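Local coordinates for MAGE domain-containing protein (Xenopus laevis, PDB 7DG2) that binds Nse4 through its MAGE domain and, with Nse1, shapes that kleisin-family subunit within the Smc5/6 complex, at the interface of chains A and B. Sequence-based numbering; all coordinates share one arbitrary frame. Chains: chain A, MAGE domain-containing protein; chain B, Non-structural maintenance of chromosomes element 4.

The interface of chains A and B. Residues chain A 93, 96-97, 138; chain B 51-52, 55.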
# COMPACT_ATOMS: atom_id res chain seq x y z
N ASP A 93 -5.13 -6.18 3.88
CA ASP A 93 -3.90 -6.86 3.45
C ASP A 93 -3.11 -7.32 4.68
O ASP A 93 -3.65 -7.41 5.78
CB ASP A 93 -3.08 -5.95 2.52
CG ASP A 93 -2.66 -4.63 3.18
OD1 ASP A 93 -2.70 -4.51 4.43
OD2 ASP A 93 -2.29 -3.70 2.44
N THR A 96 -3.04 -5.13 7.65
CA THR A 96 -4.22 -5.24 8.49
C THR A 96 -3.98 -6.24 9.62
O THR A 96 -4.23 -5.94 10.79
CB THR A 96 -5.43 -5.66 7.65
OG1 THR A 96 -5.57 -4.76 6.54
CG2 THR A 96 -6.69 -5.63 8.49
N SER A 97 -3.49 -7.43 9.29
CA SER A 97 -3.24 -8.43 10.32
C SER A 97 -2.23 -7.93 11.35
O SER A 97 -2.38 -8.19 12.55
CB SER A 97 -2.76 -9.73 9.68
OG SER A 97 -3.81 -10.29 8.91
N GLU A 138 0.96 -16.39 9.70
CA GLU A 138 0.55 -15.04 9.33
C GLU A 138 1.69 -14.03 9.36
O GLU A 138 1.83 -13.22 8.44
CB GLU A 138 -0.57 -14.55 10.27
CG GLU A 138 -1.31 -13.33 9.77
CD GLU A 138 -2.28 -13.64 8.64
OE1 GLU A 138 -2.40 -14.83 8.26
OE2 GLU A 138 -2.94 -12.70 8.14
N TRP B 51 -6.68 -13.22 11.93
CA TRP B 51 -5.93 -12.01 12.25
C TRP B 51 -6.37 -10.84 11.38
O TRP B 51 -6.37 -9.69 11.84
CB TRP B 51 -4.43 -12.27 12.11
CG TRP B 51 -3.90 -13.10 13.24
CD1 TRP B 51 -3.61 -14.44 13.21
CD2 TRP B 51 -3.64 -12.66 14.58
NE1 TRP B 51 -3.16 -14.85 14.44
CE2 TRP B 51 -3.18 -13.78 15.30
CE3 TRP B 51 -3.74 -11.43 15.23
CZ2 TRP B 51 -2.82 -13.71 16.65
CZ3 TRP B 51 -3.39 -11.36 16.57
CH2 TRP B 51 -2.93 -12.49 17.26
N GLN B 52 -6.74 -11.10 10.13
CA GLN B 52 -7.32 -10.05 9.30
C GLN B 52 -8.62 -9.53 9.89
O GLN B 52 -8.88 -8.33 9.85
CB GLN B 52 -7.55 -10.55 7.87
CG GLN B 52 -6.37 -10.36 6.93
CD GLN B 52 -6.71 -10.74 5.50
OE1 GLN B 52 -7.88 -10.91 5.14
NE2 GLN B 52 -5.68 -10.87 4.67
N GLY B 55 -7.60 -7.36 12.77
CA GLY B 55 -6.98 -6.14 12.30
C GLY B 55 -7.97 -5.16 11.69
O GLY B 55 -7.80 -3.96 11.81
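A:Thr96 and A:Ser97, in the first turn of helix 94-111 of the MAGE homology domain, meet helix 50-59 of the Nse4 chain. The contact is a helix-on-helix packing within the Nse3-Nse4 interface. A:Ser97 faces B:Trp51 and B:Gln52. Its CB lies 3.9 Å from CB of B:Trp51. Its hydroxyl OG is turned toward the Nse4 helix and comes 3.2 Å from CG of B:Gln52. The same OG gives a hydrogen bond of 2.7 Å to the carboxylate oxygen OE2 of A:Glu138. OE2 receives it on its anti side, 17° out of the carboxylate plane. This bond probably limits rotation of the serine hydroxyl and the glutamate end together.

B:Gln52 can be followed outward. Its CB passes A:Ser97 OG at van der Waals distance. Its CG lies against that hydroxyl, which also sits close to the backbone N of B:Gln52. Beyond CG the chain runs extended (chi2 -174°) toward the loop residue A:Asp93. The amide nitrogen NE2 stays 4.2 Å from the backbone O of A:Asp93, too far for a hydrogen bond.

A:Glu138 reaches in from a loop. Its CG is anti to the backbone N (chi1 -165°), and the chain then bends at chi2. CG packs on CB of B:Trp51, and the carboxylate is carried toward A:Ser97. The indole itself extends away from this carboxylate.

The absence of a side chain at B:Gly55 probably allows the close approach: a CB there would run into the backbone O of A:Thr96. The A:Thr96 methyl CG2 lies 3.5 Å from the backbone C of B:Gly55 and also touches O of B:Gln52. The threonine hydroxyl OG1 points the other way and accepts a 3.0 Å hydrogen bond from N of A:Asp93. A:Asp93 is the helix N-cap, and its OD1 weakly accepts N of A:Thr96 in return, forming a capping box. A glycine in place of A:Thr96 would probably leave a gap beside B:Gly55 and deprive the A:Asp93 amide of its acceptor.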